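PDB 3H4X: phosphatidylinositol-specific phospholipase C1 from Streptomyces antibioticus, which belongs to the phosphatidylinositol-specific phospholipase C family and has a fold of the TIM-barrel type, with mostly parallel strands flanked by helices. Local coordinates for residues E41-D53 / R100-W114. Numbering follows the deposited sequence.
With EOH (ethanol), chain G; EOH (ethanol), chain F.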
loop_
_atom_site.group_PDB
_atom_site.type_symbol
_atom_site.label_atom_id
_atom_site.label_comp_id
_atom_site.label_asym_id
_atom_site.label_seq_id
_atom_site.Cartn_x
_atom_site.Cartn_y
_atom_site.Cartn_z
ATOM N N GLU A 41 -14.284 1.204 3.512
ATOM C CA GLU A 41 -15.437 1.068 4.399
ATOM C C GLU A 41 -16.402 2.239 4.257
ATOM O O GLU A 41 -16.012 3.401 4.358
ATOM C CB GLU A 41 -14.992 0.897 5.851
ATOM C CG GLU A 41 -14.288 -0.427 6.095
ATOM C CD GLU A 41 -14.113 -0.745 7.561
ATOM O OE1 GLU A 41 -13.723 0.161 8.327
ATOM O OE2 GLU A 41 -14.363 -1.908 7.941
ATOM N N LYS A 42 -17.671 1.914 4.033
ATOM C CA LYS A 42 -18.697 2.923 3.799
ATOM C C LYS A 42 -18.837 3.894 4.976
ATOM O O LYS A 42 -19.204 5.053 4.790
ATOM C CB LYS A 42 -20.031 2.247 3.470
ATOM C CG LYS A 42 -20.030 1.534 2.118
ATOM C CD LYS A 42 -21.248 0.634 1.924
ATOM C CE LYS A 42 -21.081 -0.704 2.628
ATOM N NZ LYS A 42 -22.202 -1.636 2.317
ATOM N N GLU A 43 -18.525 3.423 6.179
ATOM C CA GLU A 43 -18.593 4.259 7.377
ATOM C C GLU A 43 -17.568 5.392 7.353
ATOM O O GLU A 43 -17.790 6.453 7.941
ATOM C CB GLU A 43 -18.402 3.403 8.631
ATOM C CG GLU A 43 -18.489 4.165 9.941
ATOM C CD GLU A 43 -18.168 3.291 11.138
ATOM O OE1 GLU A 43 -17.551 2.221 10.947
ATOM O OE2 GLU A 43 -18.530 3.673 12.272
ATOM N N LYS A 44 -16.442 5.164 6.683
ATOM C CA LYS A 44 -15.415 6.193 6.557
ATOM C C LYS A 44 -15.691 7.090 5.355
ATOM O O LYS A 44 -15.638 8.315 5.460
ATOM C CB LYS A 44 -14.027 5.566 6.409
ATOM C CG LYS A 44 -13.555 4.755 7.601
ATOM C CD LYS A 44 -12.040 4.589 7.560
ATOM C CE LYS A 44 -11.541 3.654 8.642
ATOM N NZ LYS A 44 -11.977 2.261 8.374
ATOM N N TYR A 45 -15.978 6.459 4.220
ATOM C CA TYR A 45 -16.185 7.148 2.952
ATOM C C TYR A 45 -17.374 6.525 2.244
ATOM O O TYR A 45 -17.376 5.328 1.960
ATOM C CB TYR A 45 -14.925 7.056 2.085
ATOM C CG TYR A 45 -13.757 7.808 2.677
ATOM C CD1 TYR A 45 -13.771 9.192 2.741
ATOM C CD2 TYR A 45 -12.648 7.138 3.183
ATOM C CE1 TYR A 45 -12.721 9.894 3.291
ATOM C CE2 TYR A 45 -11.583 7.835 3.737
ATOM C CZ TYR A 45 -11.625 9.212 3.787
ATOM O OH TYR A 45 -10.574 9.910 4.339
ATOM N N ARG A 46 -18.392 7.332 1.971
ATOM C CA ARG A 46 -19.605 6.821 1.353
ATOM C C ARG A 46 -19.303 6.093 0.047
ATOM O O ARG A 46 -19.829 5.011 -0.211
ATOM C CB ARG A 46 -20.605 7.953 1.118
ATOM C CG ARG A 46 -21.932 7.477 0.563
ATOM C CD ARG A 46 -22.954 8.594 0.515
ATOM N NE ARG A 46 -24.162 8.187 -0.197
ATOM C CZ ARG A 46 -25.074 7.353 0.292
ATOM N NH1 ARG A 46 -24.916 6.825 1.499
ATOM N NH2 ARG A 46 -26.143 7.040 -0.428
ATOM N N TYR A 47 -18.460 6.708 -0.777
ATOM C CA TYR A 47 -17.987 6.093 -2.013
ATOM C C TYR A 47 -16.472 6.070 -2.009
ATOM O O TYR A 47 -15.835 6.926 -1.392
ATOM C CB TYR A 47 -18.460 6.886 -3.232
ATOM C CG TYR A 47 -19.954 6.856 -3.440
ATOM C CD1 TYR A 47 -20.563 5.816 -4.129
ATOM C CD2 TYR A 47 -20.757 7.877 -2.952
ATOM C CE1 TYR A 47 -21.940 5.800 -4.320
ATOM C CE2 TYR A 47 -22.123 7.865 -3.134
ATOM C CZ TYR A 47 -22.706 6.830 -3.816
ATOM O OH TYR A 47 -24.070 6.828 -3.993
ATOM N N PHE A 48 -15.889 5.104 -2.709
ATOM C CA PHE A 48 -14.440 5.072 -2.814
ATOM C C PHE A 48 -13.904 6.372 -3.418
ATOM O O PHE A 48 -12.799 6.799 -3.094
ATOM C CB PHE A 48 -13.943 3.849 -3.590
ATOM C CG PHE A 48 -12.487 3.575 -3.372
ATOM C CD1 PHE A 48 -12.034 3.173 -2.129
ATOM C CD2 PHE A 48 -11.563 3.763 -4.387
ATOM C CE1 PHE A 48 -10.689 2.937 -1.903
ATOM C CE2 PHE A 48 -10.217 3.524 -4.166
ATOM C CZ PHE A 48 -9.783 3.111 -2.924
ATOM N N ALA A 49 -14.694 7.013 -4.278
ATOM C CA ALA A 49 -14.304 8.307 -4.831
ATOM C C ALA A 49 -14.021 9.306 -3.715
ATOM O O ALA A 49 -13.150 10.161 -3.848
ATOM C CB ALA A 49 -15.387 8.845 -5.758
ATOM N N ASP A 50 -14.776 9.214 -2.624
ATOM C CA ASP A 50 -14.546 10.096 -1.486
ATOM C C ASP A 50 -13.208 9.804 -0.804
ATOM O O ASP A 50 -12.538 10.720 -0.333
ATOM C CB ASP A 50 -15.693 10.005 -0.481
ATOM C CG ASP A 50 -17.008 10.462 -1.070
ATOM O OD1 ASP A 50 -17.032 11.542 -1.700
ATOM O OD2 ASP A 50 -18.005 9.731 -0.917
ATOM N N ALA A 51 -12.815 8.533 -0.754
ATOM C CA ALA A 51 -11.496 8.185 -0.227
ATOM C C ALA A 51 -10.418 8.790 -1.126
ATOM O O ALA A 51 -9.432 9.354 -0.645
ATOM C CB ALA A 51 -11.335 6.674 -0.131
ATOM N N LEU A 52 -10.604 8.674 -2.437
ATOM C CA LEU A 52 -9.645 9.244 -3.374
ATOM C C LEU A 52 -9.575 10.765 -3.258
ATOM O O LEU A 52 -8.501 11.355 -3.369
ATOM C CB LEU A 52 -9.964 8.813 -4.803
ATOM C CG LEU A 52 -9.742 7.322 -5.063
ATOM C CD1 LEU A 52 -10.477 6.877 -6.309
ATOM C CD2 LEU A 52 -8.256 7.001 -5.181
ATOM N N ASP A 53 -10.716 11.399 -3.013
ATOM C CA ASP A 53 -10.754 12.854 -2.884
ATOM C C ASP A 53 -10.356 13.368 -1.495
ATOM O O ASP A 53 -10.317 14.577 -1.269
ATOM C CB ASP A 53 -12.131 13.401 -3.279
ATOM C CG ASP A 53 -12.308 13.513 -4.781
ATOM O OD1 ASP A 53 -11.306 13.749 -5.486
ATOM O OD2 ASP A 53 -13.453 13.381 -5.256
ATOM N N ARG A 100 -23.039 0.071 -4.371
ATOM C CA ARG A 100 -21.689 -0.178 -3.895
ATOM C C ARG A 100 -21.466 -1.677 -3.677
ATOM O O ARG A 100 -22.043 -2.494 -4.395
ATOM C CB ARG A 100 -21.423 0.672 -2.649
ATOM C CG ARG A 100 -21.489 2.174 -2.951
ATOM C CD ARG A 100 -21.597 3.013 -1.693
ATOM N NE ARG A 100 -22.873 2.803 -1.013
ATOM C CZ ARG A 100 -23.159 3.280 0.193
ATOM N NH1 ARG A 100 -22.263 3.998 0.853
ATOM N NH2 ARG A 100 -24.343 3.038 0.741
ATOM N N ASP A 101 -20.621 -2.044 -2.718
ATOM C CA ASP A 101 -20.307 -3.454 -2.468
ATOM C C ASP A 101 -19.767 -4.156 -3.716
ATOM O O ASP A 101 -20.060 -5.329 -3.961
ATOM C CB ASP A 101 -21.529 -4.206 -1.924
ATOM C CG ASP A 101 -21.924 -3.757 -0.530
ATOM O OD1 ASP A 101 -21.086 -3.166 0.180
ATOM O OD2 ASP A 101 -23.082 -4.012 -0.134
ATOM N N GLN A 102 -18.965 -3.444 -4.500
ATOM C CA GLN A 102 -18.289 -4.074 -5.626
ATOM C C GLN A 102 -16.940 -4.665 -5.216
ATOM O O GLN A 102 -16.421 -4.375 -4.134
ATOM C CB GLN A 102 -18.141 -3.094 -6.793
ATOM C CG GLN A 102 -19.471 -2.541 -7.272
ATOM C CD GLN A 102 -20.425 -3.640 -7.691
ATOM O OE1 GLN A 102 -20.168 -4.360 -8.651
ATOM N NE2 GLN A 102 -21.536 -3.769 -6.974
ATOM N N ASP A 103 -16.395 -5.502 -6.091
ATOM C CA ASP A 103 -15.163 -6.233 -5.828
ATOM C C ASP A 103 -13.917 -5.431 -6.210
ATOM O O ASP A 103 -13.989 -4.231 -6.470
ATOM C CB ASP A 103 -15.182 -7.570 -6.574
ATOM C CG ASP A 103 -15.239 -7.399 -8.085
ATOM O OD1 ASP A 103 -15.213 -6.249 -8.572
ATOM O OD2 ASP A 103 -15.315 -8.428 -8.790
ATOM N N PHE A 104 -12.771 -6.102 -6.242
ATOM C CA PHE A 104 -11.505 -5.424 -6.514
ATOM C C PHE A 104 -11.508 -4.799 -7.908
ATOM O O PHE A 104 -11.056 -3.664 -8.088
ATOM C CB PHE A 104 -10.338 -6.397 -6.338
ATOM C CG PHE A 104 -8.973 -5.773 -6.499
ATOM C CD1 PHE A 104 -8.683 -4.519 -5.977
ATOM C CD2 PHE A 104 -7.964 -6.472 -7.140
ATOM C CE1 PHE A 104 -7.414 -3.965 -6.115
ATOM C CE2 PHE A 104 -6.699 -5.924 -7.279
ATOM C CZ PHE A 104 -6.427 -4.672 -6.765
ATOM N N ALA A 105 -12.018 -5.530 -8.895
ATOM C CA ALA A 105 -12.138 -4.972 -10.236
ATOM C C ALA A 105 -12.972 -3.690 -10.224
ATOM O O ALA A 105 -12.672 -2.741 -10.953
ATOM C CB ALA A 105 -12.724 -5.997 -11.201
ATOM N N GLY A 106 -14.018 -3.663 -9.401
ATOM C CA GLY A 106 -14.848 -2.470 -9.267
ATOM C C GLY A 106 -14.091 -1.309 -8.646
ATOM O O GLY A 106 -14.226 -0.161 -9.075
ATOM N N CYS A 107 -13.291 -1.605 -7.628
ATOM C CA CYS A 107 -12.443 -0.596 -7.015
ATOM C C CYS A 107 -11.483 0.002 -8.041
ATOM O O CYS A 107 -11.328 1.221 -8.138
ATOM C CB CYS A 107 -11.657 -1.216 -5.863
ATOM S SG CYS A 107 -10.545 -0.075 -5.043
ATOM N N LEU A 108 -10.828 -0.866 -8.801
ATOM C CA LEU A 108 -9.889 -0.431 -9.823
ATOM C C LEU A 108 -10.574 0.422 -10.885
ATOM O O LEU A 108 -9.992 1.384 -11.388
ATOM C CB LEU A 108 -9.199 -1.640 -10.456
ATOM C CG LEU A 108 -8.246 -2.413 -9.541
ATOM C CD1 LEU A 108 -7.893 -3.746 -10.183
ATOM C CD2 LEU A 108 -6.995 -1.598 -9.231
ATOM N N SER A 109 -11.810 0.072 -11.228
ATOM C CA SER A 109 -12.581 0.889 -12.155
ATOM C C SER A 109 -12.822 2.286 -11.583
ATOM O O SER A 109 -12.685 3.283 -12.293
ATOM C CB SER A 109 -13.910 0.216 -12.500
ATOM O OG SER A 109 -13.704 -0.963 -13.253
ATOM N N ASP A 110 -13.181 2.366 -10.304
ATOM C CA ASP A 110 -13.374 3.668 -9.667
ATOM C C ASP A 110 -12.083 4.475 -9.736
ATOM O O ASP A 110 -12.098 5.676 -10.029
ATOM C CB ASP A 110 -13.788 3.520 -8.198
ATOM C CG ASP A 110 -15.219 3.045 -8.027
ATOM O OD1 ASP A 110 -15.888 2.750 -9.039
ATOM O OD2 ASP A 110 -15.670 2.967 -6.862
ATOM N N MET A 111 -10.965 3.811 -9.451
ATOM C CA MET A 111 -9.660 4.463 -9.493
ATOM C C MET A 111 -9.344 5.013 -10.880
ATOM O O MET A 111 -8.859 6.131 -11.018
ATOM C CB MET A 111 -8.560 3.492 -9.056
ATOM C CG MET A 111 -8.601 3.139 -7.583
ATOM S SD MET A 111 -7.410 1.871 -7.126
ATOM C CE MET A 111 -5.859 2.676 -7.497
ATOM N N ARG A 112 -9.597 4.211 -11.906
ATOM C CA ARG A 112 -9.347 4.642 -13.279
ATOM C C ARG A 112 -10.224 5.834 -13.655
ATOM O O ARG A 112 -9.746 6.809 -14.241
ATOM C CB ARG A 112 -9.579 3.484 -14.253
ATOM C CG ARG A 112 -9.426 3.852 -15.723
ATOM C CD ARG A 112 -8.053 4.427 -16.008
ATOM N NE ARG A 112 -7.865 4.752 -17.422
ATOM C CZ ARG A 112 -7.412 3.899 -18.336
ATOM N NH1 ARG A 112 -7.105 2.656 -17.994
ATOM N NH2 ARG A 112 -7.270 4.288 -19.599
ATOM N N ALA A 113 -11.507 5.757 -13.308
ATOM C CA ALA A 113 -12.443 6.833 -13.608
ATOM C C ALA A 113 -11.998 8.127 -12.936
ATOM O O ALA A 113 -11.965 9.194 -13.554
ATOM C CB ALA A 113 -13.837 6.449 -13.151
ATOM N N TRP A 114 -11.638 8.020 -11.663
ATOM C CA TRP A 114 -11.200 9.169 -10.891
ATOM C C TRP A 114 -9.890 9.724 -11.452
ATOM O O TRP A 114 -9.719 10.937 -11.591
ATOM C CB TRP A 114 -11.048 8.768 -9.422
ATOM C CG TRP A 114 -10.569 9.860 -8.543
ATOM C CD1 TRP A 114 -11.332 10.776 -7.878
ATOM C CD2 TRP A 114 -9.210 10.158 -8.219
ATOM N NE1 TRP A 114 -10.529 11.630 -7.164
ATOM C CE2 TRP A 114 -9.221 11.271 -7.356
ATOM C CE3 TRP A 114 -7.982 9.592 -8.574
ATOM C CZ2 TRP A 114 -8.050 11.829 -6.845
ATOM C CZ3 TRP A 114 -6.825 10.146 -8.065
ATOM C CH2 TRP A 114 -6.867 11.250 -7.209
HETATM C C1 EOH G . -24.947 -0.488 -1.640
HETATM C C2 EOH G . -24.849 -0.391 -0.122
HETATM O O EOH G . -24.953 0.784 -2.249
HETATM C C1 EOH F . -5.931 0.173 -19.473
HETATM C C2 EOH F . -5.094 -1.035 -19.880
HETATM O O EOH F . -5.401 1.382 -19.973
HETATM O O HOH W 1 -16.486 5.467 -5.915
#
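L52 packs on W114 where helix 48-52 meets helix 104-117 on the outer side of the mostly parallel, TIM-barrel-type sheet characteristic of this phospholipase C family; the axes of segments 48-52 and 104-114 approach to 9.9 Å at 50°. Apolar packing comes first. L52 CB sits over the indole face of W114, 3.6 Å from the centroid of the five-membered ring and 8° off its normal, a CH-pi contact. Further along, C107 SG lies over one face of the F48 ring, 4.0 Å from its centroid, a sulfur-aromatic contact, while M111 CG meets F48 CE2 at the ring edge. With CG anti to the backbone N, the F48 ring is carried toward C107 and M111. Beneath, F48 and C107 both touch L61 of strand 58-64, and M111 and W114 reach F189 of strand 189-195, which places the helix pair on the sheet.

Water links the helices too: water 1 accepts from A49 N and donates to D110 OD2, and the D110 carboxylate is also held by the backbone N atoms of E87 and A89.

Charged and polar groups dominate the loop end. The R100 guanidinium is sandwiched, with K42 CD 3.6 Å above one face and R46 CZ over the other; the two guanidinium groups lie close despite like charge, and R100 NH1 donates to R46 O (2.8 Å), which may help tolerate the approach. An ethanol O accepts from both R100 N and R100 NE. K42 NZ and D101 OD1, whose residues border an acetyl-group pocket together with N83, form a salt bridge, although the position of K42 NZ is less certain.

At the far end, W114 NE1 donates to D53 OD1 (2.8 Å, 175°), the acceptor lying in the indole plane but approached from above its own carboxylate plane, while D53 OD2 pairs with R96.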